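Local coordinates for protein D-glyceraldehyde dehydrogenase (NADP(+)) (Thermoplasma acidophilum, PDB 5IZD) that oxidises D-glyceraldehyde to (R)-glycerate with NADP(+) and water in the non-phosphorylated Entner-Doudoroff pathway, working as a homotetramer, at residues V155-A160 and G439-Q444; K98-G103 and N149-M154. One frame throughout, in Å; residues are numbered along the deposited sequence.

Contact 1 (V155-A160 and G439-Q444)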
ATOM      1  N   VAL A 155     -22.020   1.948  17.328  1.00 30.97           N
ATOM      2  CA  VAL A 155     -22.849   1.382  16.298  1.00 31.07           C
ATOM      3  C   VAL A 155     -22.389   1.851  14.935  1.00 31.07           C
ATOM      4  O   VAL A 155     -22.179   1.040  14.070  1.00 30.93           O
ATOM      5  CB  VAL A 155     -24.333   1.709  16.548  1.00 31.50           C
ATOM      6  CG1 VAL A 155     -25.185   1.384  15.350  1.00 31.63           C
ATOM      7  CG2 VAL A 155     -24.770   1.008  17.830  1.00 31.51           C
ATOM      8  N   ALA A 156     -22.283   3.157  14.750  1.00 31.32           N
ATOM      9  CA  ALA A 156     -21.692   3.708  13.525  1.00 31.65           C
ATOM     10  C   ALA A 156     -20.304   3.074  13.184  1.00 31.54           C
ATOM     11  O   ALA A 156     -20.053   2.746  12.053  1.00 31.04           O
ATOM     12  CB  ALA A 156     -21.536   5.226  13.627  1.00 31.76           C
ATOM     13  N   ARG A 157     -19.435   2.937  14.174  1.00 31.94           N
ATOM     14  CA  ARG A 157     -18.078   2.408  13.963  1.00 32.87           C
ATOM     15  C   ARG A 157     -18.041   1.002  13.361  1.00 31.95           C
ATOM     16  O   ARG A 157     -17.162   0.720  12.598  1.00 32.22           O
ATOM     17  CB  ARG A 157     -17.308   2.391  15.276  1.00 34.32           C
ATOM     18  CG  ARG A 157     -16.017   1.575  15.225  1.00 35.98           C
ATOM     19  CD  ARG A 157     -15.285   1.702  16.534  1.00 37.49           C
ATOM     20  NE  ARG A 157     -14.713   3.014  16.663  1.00 39.34           N
ATOM     21  CZ  ARG A 157     -14.187   3.488  17.791  1.00 41.19           C
ATOM     22  NH1 ARG A 157     -14.159   2.755  18.906  1.00 40.79           N
ATOM     23  NH2 ARG A 157     -13.685   4.716  17.788  1.00 42.53           N
ATOM     24  N   LYS A 158     -18.969   0.149  13.749  1.00 31.41           N
ATOM     25  CA  LYS A 158     -19.091  -1.217  13.308  1.00 31.25           C
ATOM     26  C   LYS A 158     -19.962  -1.414  12.054  1.00 31.39           C
ATOM     27  O   LYS A 158     -19.552  -2.146  11.137  1.00 31.57           O
ATOM     28  CB  LYS A 158     -19.619  -2.052  14.481  1.00 31.63           C
ATOM     29  CG  LYS A 158     -18.594  -2.022  15.610  1.00 31.59           C
ATOM     30  CD  LYS A 158     -18.919  -2.947  16.746  1.00 31.92           C
ATOM     31  CE  LYS A 158     -18.071  -2.645  17.964  1.00 31.81           C
ATOM     32  NZ  LYS A 158     -16.655  -2.983  17.724  1.00 32.01           N
ATOM     33  N   LEU A 159     -21.119  -0.753  11.974  1.00 31.12           N
ATOM     34  CA  LEU A 159     -22.025  -0.932  10.820  1.00 31.17           C
ATOM     35  C   LEU A 159     -21.470  -0.311   9.543  1.00 30.23           C
ATOM     36  O   LEU A 159     -21.534  -0.930   8.504  1.00 30.19           O
ATOM     37  CB  LEU A 159     -23.445  -0.357  11.037  1.00 32.04           C
ATOM     38  CG  LEU A 159     -24.361  -0.893  12.127  1.00 32.65           C
ATOM     39  CD1 LEU A 159     -25.645  -0.121  12.082  1.00 33.39           C
ATOM     40  CD2 LEU A 159     -24.679  -2.347  11.990  1.00 33.03           C
ATOM     41  N   ALA A 160     -20.941   0.900   9.600  1.00 29.55           N
ATOM     42  CA  ALA A 160     -20.470   1.533   8.341  1.00 29.27           C
ATOM     43  C   ALA A 160     -19.429   0.716   7.586  1.00 28.51           C
ATOM     44  O   ALA A 160     -19.654   0.417   6.404  1.00 28.26           O
ATOM     45  CB  ALA A 160     -20.024   2.967   8.530  1.00 29.34           C
ATOM     46  N   GLY A 439      -7.371  12.854  23.618  1.00 30.10           N
ATOM     47  CA  GLY A 439      -8.172  12.085  22.676  1.00 30.18           C
ATOM     48  C   GLY A 439      -9.412  12.920  22.367  1.00 30.76           C
ATOM     49  O   GLY A 439      -9.446  14.078  22.738  1.00 31.03           O
ATOM     50  N   PRO A 440     -10.416  12.352  21.707  1.00 31.03           N
ATOM     51  CA  PRO A 440     -10.439  10.931  21.372  1.00 31.03           C
ATOM     52  C   PRO A 440      -9.690  10.600  20.108  1.00 31.10           C
ATOM     53  O   PRO A 440      -9.126  11.503  19.457  1.00 31.83           O
ATOM     54  CB  PRO A 440     -11.957  10.638  21.237  1.00 30.87           C
ATOM     55  CG  PRO A 440     -12.492  11.903  20.663  1.00 31.15           C
ATOM     56  CD  PRO A 440     -11.715  12.990  21.389  1.00 31.60           C
ATOM     57  N   GLU A 441      -9.671   9.313  19.781  1.00 31.09           N
ATOM     58  CA  GLU A 441      -9.084   8.783  18.525  1.00 31.02           C
ATOM     59  C   GLU A 441      -9.837   9.305  17.310  1.00 31.08           C
ATOM     60  O   GLU A 441     -11.035   9.620  17.393  1.00 31.20           O
ATOM     61  CB  GLU A 441      -9.076   7.238  18.493  1.00 30.84           C
ATOM     62  CG  GLU A 441     -10.453   6.528  18.380  1.00 31.05           C
ATOM     63  CD  GLU A 441     -11.285   6.544  19.663  1.00 31.75           C
ATOM     64  OE1 GLU A 441     -10.867   7.065  20.717  1.00 32.34           O
ATOM     65  OE2 GLU A 441     -12.383   6.002  19.648  1.00 32.30           O
ATOM     66  N   ALA A 442      -9.145   9.360  16.175  1.00 30.68           N
ATOM     67  CA  ALA A 442      -9.746   9.829  14.949  1.00 30.77           C
ATOM     68  C   ALA A 442     -10.030   8.608  14.081  1.00 30.43           C
ATOM     69  O   ALA A 442      -9.421   7.544  14.256  1.00 30.27           O
ATOM     70  CB  ALA A 442      -8.836  10.817  14.215  1.00 31.10           C
ATOM     71  N   SER A 443     -10.957   8.784  13.147  1.00 30.30           N
ATOM     72  CA  SER A 443     -11.344   7.727  12.217  1.00 29.97           C
ATOM     73  C   SER A 443     -10.209   7.231  11.348  1.00 29.24           C
ATOM     74  O   SER A 443     -10.242   6.080  10.970  1.00 28.78           O
ATOM     75  CB  SER A 443     -12.476   8.224  11.334  1.00 30.38           C
ATOM     76  OG  SER A 443     -13.572   8.452  12.174  1.00 31.04           O
ATOM     77  N   GLN A 444      -9.237   8.107  11.043  1.00 29.32           N
ATOM     78  CA  GLN A 444      -8.057   7.765  10.227  1.00 29.05           C
ATOM     79  C   GLN A 444      -7.010   7.007  11.032  1.00 29.05           C
ATOM     80  O   GLN A 444      -6.035   6.506  10.445  1.00 28.75           O
ATOM     81  CB  GLN A 444      -7.393   8.999   9.533  1.00 29.36           C
ATOM     82  CG  GLN A 444      -6.945  10.141  10.436  1.00 29.35           C
ATOM     83  CD  GLN A 444      -8.078  11.172  10.688  1.00 29.54           C
ATOM     84  OE1 GLN A 444      -9.280  10.837  10.825  1.00 29.22           O
ATOM     85  NE2 GLN A 444      -7.683  12.417  10.783  1.00 29.84           N
TER
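The guanidinium of Arg157 is met by Glu441 at its edge and in its plane; neither of its faces takes part in what the two segments share. The guanidinium and carboxylate planes stand 52° apart and only OE2 of Glu441 reaches the guanidinium, which makes the bridge single rather than two-pronged. One bond carries it: NH2 of Arg157 donates to OE2 of Glu441 over 2.6 Å, with an N-H...O angle of 162°, and the acceptor uses the lone pair turned away from its sister oxygen. OE1 of Glu441 points elsewhere, 4.7 Å from NH2 of Arg157.

The side chains approach at about a right angle. Arg157, on helix 153-164, sends its CG anti to the backbone N (chi1 167°) and bends only at its third torsion, which brings the NH2 branch to the loop of Gly439-Gln444. Only these two residues touch, and the backbones stay well apart. His447 packs against both partners, while Tyr474 of a second subunit rests on Glu441, which ties the pair to the tetramer interface.

Arg157 probably contributes to substrate and NADP(+) binding, by analogy with relatives, and its side chain comes within about 4 Å of that of Glu247, the predicted proton acceptor. The geometry is that of a close, single-bond salt bridge that joins the helix to a loop distant in sequence, with little packing. The negative charge of Glu441 probably offsets part of the positive charge of Arg157 beside the active site, while holding one corner of its guanidinium.

Contact 2 (K98-G103 and N149-M154)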
ATOM      1  N   LYS A  98     -23.925  15.852  21.892  1.00 34.42           N
ATOM      2  CA  LYS A  98     -23.751  16.452  20.551  1.00 35.25           C
ATOM      3  C   LYS A  98     -22.434  15.992  19.863  1.00 34.98           C
ATOM      4  O   LYS A  98     -22.433  15.680  18.697  1.00 34.23           O
ATOM      5  CB  LYS A  98     -23.840  17.980  20.618  1.00 36.38           C
ATOM      6  CG  LYS A  98     -25.226  18.447  20.979  1.00 37.40           C
ATOM      7  CD  LYS A  98     -25.358  19.955  21.058  1.00 38.58           C
ATOM      8  CE  LYS A  98     -26.826  20.289  21.236  1.00 39.76           C
ATOM      9  NZ  LYS A  98     -27.001  21.750  21.265  1.00 40.76           N
ATOM     10  N   GLU A  99     -21.357  15.907  20.640  1.00 35.19           N
ATOM     11  CA  GLU A  99     -20.079  15.427  20.146  1.00 35.94           C
ATOM     12  C   GLU A  99     -20.176  13.967  19.658  1.00 34.56           C
ATOM     13  O   GLU A  99     -19.684  13.645  18.588  1.00 33.41           O
ATOM     14  CB  GLU A  99     -18.983  15.651  21.210  1.00 37.52           C
ATOM     15  CG  GLU A  99     -17.809  14.739  21.148  1.00 39.23           C
ATOM     16  CD  GLU A  99     -16.715  15.145  22.122  1.00 41.35           C
ATOM     17  OE1 GLU A  99     -15.536  15.011  21.709  1.00 44.34           O
ATOM     18  OE2 GLU A  99     -17.021  15.537  23.269  1.00 42.80           O
ATOM     19  N   GLU A 100     -20.883  13.120  20.382  1.00 34.15           N
ATOM     20  CA  GLU A 100     -21.058  11.756  19.960  1.00 33.64           C
ATOM     21  C   GLU A 100     -21.776  11.635  18.620  1.00 33.41           C
ATOM     22  O   GLU A 100     -21.416  10.836  17.795  1.00 32.49           O
ATOM     23  CB  GLU A 100     -21.714  10.903  21.021  1.00 33.91           C
ATOM     24  CG  GLU A 100     -21.805   9.466  20.589  1.00 34.06           C
ATOM     25  CD  GLU A 100     -22.100   8.496  21.689  1.00 34.33           C
ATOM     26  OE1 GLU A 100     -22.185   8.882  22.853  1.00 34.59           O
ATOM     27  OE2 GLU A 100     -22.251   7.338  21.377  1.00 34.10           O
ATOM     28  N   VAL A 101     -22.787  12.457  18.416  1.00 33.76           N
ATOM     29  CA  VAL A 101     -23.533  12.454  17.184  1.00 34.01           C
ATOM     30  C   VAL A 101     -22.690  13.039  16.033  1.00 34.19           C
ATOM     31  O   VAL A 101     -22.756  12.599  14.927  1.00 34.14           O
ATOM     32  CB  VAL A 101     -24.906  13.119  17.369  1.00 34.53           C
ATOM     33  CG1 VAL A 101     -25.647  13.171  16.067  1.00 34.83           C
ATOM     34  CG2 VAL A 101     -25.707  12.339  18.397  1.00 34.61           C
ATOM     35  N   ASP A 102     -21.874  14.021  16.336  1.00 34.67           N
ATOM     36  CA  ASP A 102     -20.965  14.588  15.381  1.00 34.93           C
ATOM     37  C   ASP A 102     -20.120  13.408  14.847  1.00 34.21           C
ATOM     38  O   ASP A 102     -19.931  13.246  13.685  1.00 33.60           O
ATOM     39  CB  ASP A 102     -20.034  15.563  16.083  1.00 35.99           C
ATOM     40  CG  ASP A 102     -20.597  16.963  16.201  1.00 37.23           C
ATOM     41  OD1 ASP A 102     -21.650  17.235  15.661  1.00 38.26           O
ATOM     42  OD2 ASP A 102     -19.957  17.807  16.813  1.00 38.08           O
ATOM     43  N   GLY A 103     -19.633  12.603  15.766  1.00 33.58           N
ATOM     44  CA  GLY A 103     -18.806  11.461  15.495  1.00 32.73           C
ATOM     45  C   GLY A 103     -19.471  10.370  14.725  1.00 32.41           C
ATOM     46  O   GLY A 103     -18.837   9.693  13.968  1.00 32.00           O
ATOM     47  N   ASN A 149     -21.244   2.569  26.628  1.00 29.51           N
ATOM     48  CA  ASN A 149     -20.574   3.805  26.958  1.00 29.70           C
ATOM     49  C   ASN A 149     -20.594   4.850  25.836  1.00 30.03           C
ATOM     50  O   ASN A 149     -20.762   6.039  26.121  1.00 30.05           O
ATOM     51  CB  ASN A 149     -19.199   3.527  27.526  1.00 29.47           C
ATOM     52  CG  ASN A 149     -18.201   2.976  26.475  1.00 29.22           C
ATOM     53  OD1 ASN A 149     -18.579   2.298  25.506  1.00 29.18           O
ATOM     54  ND2 ASN A 149     -16.929   3.314  26.652  1.00 29.02           N
ATOM     55  N   PHE A 150     -20.448   4.407  24.566  1.00 30.32           N
ATOM     56  CA  PHE A 150     -20.625   5.249  23.378  1.00 30.65           C
ATOM     57  C   PHE A 150     -21.633   4.516  22.520  1.00 30.85           C
ATOM     58  O   PHE A 150     -21.298   3.937  21.449  1.00 30.46           O
ATOM     59  CB  PHE A 150     -19.299   5.530  22.665  1.00 30.72           C
ATOM     60  CG  PHE A 150     -18.373   6.360  23.507  1.00 30.84           C
ATOM     61  CD1 PHE A 150     -18.555   7.748  23.590  1.00 31.42           C
ATOM     62  CD2 PHE A 150     -17.463   5.758  24.339  1.00 30.71           C
ATOM     63  CE1 PHE A 150     -17.787   8.528  24.463  1.00 31.66           C
ATOM     64  CE2 PHE A 150     -16.711   6.522  25.227  1.00 31.08           C
ATOM     65  CZ  PHE A 150     -16.868   7.908  25.288  1.00 31.35           C
ATOM     66  N   PRO A 151     -22.893   4.549  22.971  1.00 31.26           N
ATOM     67  CA  PRO A 151     -23.891   3.678  22.407  1.00 31.63           C
ATOM     68  C   PRO A 151     -24.343   4.040  20.979  1.00 32.15           C
ATOM     69  O   PRO A 151     -25.135   3.278  20.392  1.00 33.30           O
ATOM     70  CB  PRO A 151     -25.080   3.836  23.399  1.00 32.15           C
ATOM     71  CG  PRO A 151     -24.976   5.276  23.841  1.00 32.19           C
ATOM     72  CD  PRO A 151     -23.477   5.532  23.910  1.00 31.70           C
ATOM     73  N   ALA A 152     -23.998   5.225  20.472  1.00 32.11           N
ATOM     74  CA  ALA A 152     -24.328   5.606  19.097  1.00 32.05           C
ATOM     75  C   ALA A 152     -23.030   5.539  18.262  1.00 31.37           C
ATOM     76  O   ALA A 152     -23.023   4.968  17.167  1.00 31.23           O
ATOM     77  CB  ALA A 152     -24.916   6.994  19.051  1.00 32.33           C
ATOM     78  N   GLY A 153     -21.950   6.111  18.794  1.00 31.18           N
ATOM     79  CA  GLY A 153     -20.563   6.033  18.165  1.00 30.95           C
ATOM     80  C   GLY A 153     -20.140   4.622  17.797  1.00 30.69           C
ATOM     81  O   GLY A 153     -19.589   4.370  16.715  1.00 29.77           O
ATOM     82  N   MET A 154     -20.405   3.683  18.701  1.00 31.08           N
ATOM     83  CA  MET A 154     -19.925   2.301  18.498  1.00 31.61           C
ATOM     84  C   MET A 154     -20.747   1.561  17.452  1.00 31.20           C
ATOM     85  O   MET A 154     -20.254   0.652  16.777  1.00 30.42           O
ATOM     86  CB  MET A 154     -19.894   1.532  19.816  1.00 32.85           C
ATOM     87  CG  MET A 154     -18.895   2.067  20.814  1.00 34.18           C
ATOM     88  SD  MET A 154     -17.222   1.543  20.311  1.00 38.65           S
ATOM     89  CE  MET A 154     -16.409   2.197  21.801  1.00 38.86           C
TER
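Glu100 reaches from helix 94-112 to the start of helix 153-164, the crossover helix between parallel strands 130-145 and 168-172 in the Rossmann-like coenzyme-binding part of the aldehyde dehydrogenase fold. Its CG stands anti to the backbone N (chi1 -176°), and the chain beyond runs extended, which delivers the carboxylate to the turn of Phe150-Gly153. There N of Ala152 and N of Gly153 each donate to OE2 of Glu100 over 2.9 Å, the Gly153 bond nearly straight at 172°, on the lone pair turned away from OE1. The Ala152 donor lies tilted out of the carboxylate plane.

The carboxylate plane stands 54° from the Phe150 ring, with OE1 of Glu100 3.9 Å from CD1 of Phe150, while Pro151 crosses the Glu100 side chain at about a right angle. OE1 also forms a salt bridge with Lys92, whose NZ bonds to the carbonyl O of Asn149. ND2 of Asn149, the likely transition-state stabiliser, hydrogen-bonds to the modified cysteine (3-sulfinoalanine) at position 281. With an alanine at Glu100, the N-H groups of Ala152 and Gly153 would probably lose their shared acceptor and Lys92 its counter-charge. Beside the paired bonds, CD of Pro151 lies 3.3 Å from OE2 of Glu100.

Both contacts use helix 153-164, and the segments Asn149-Met154 and Val155-Ala160 follow each other directly in the chain. Contact 2 is buried; contact 1, 9 Å away between centres, is a more exposed meeting one turn further on with a loop from far along the sequence. A glutamate acts in each, but differently: in contact 2 one oxygen of Glu100 meets backbone N-H groups while the other pairs with Lys92 outside the two segments, with the side chains of Phe150, Pro151 and Ala152 touching its carboxylate; Glu441 meets the arginine directly, with little packing. Together they tie the start and the next turn of the helix to helix 94-112 and to the loop of 439-444.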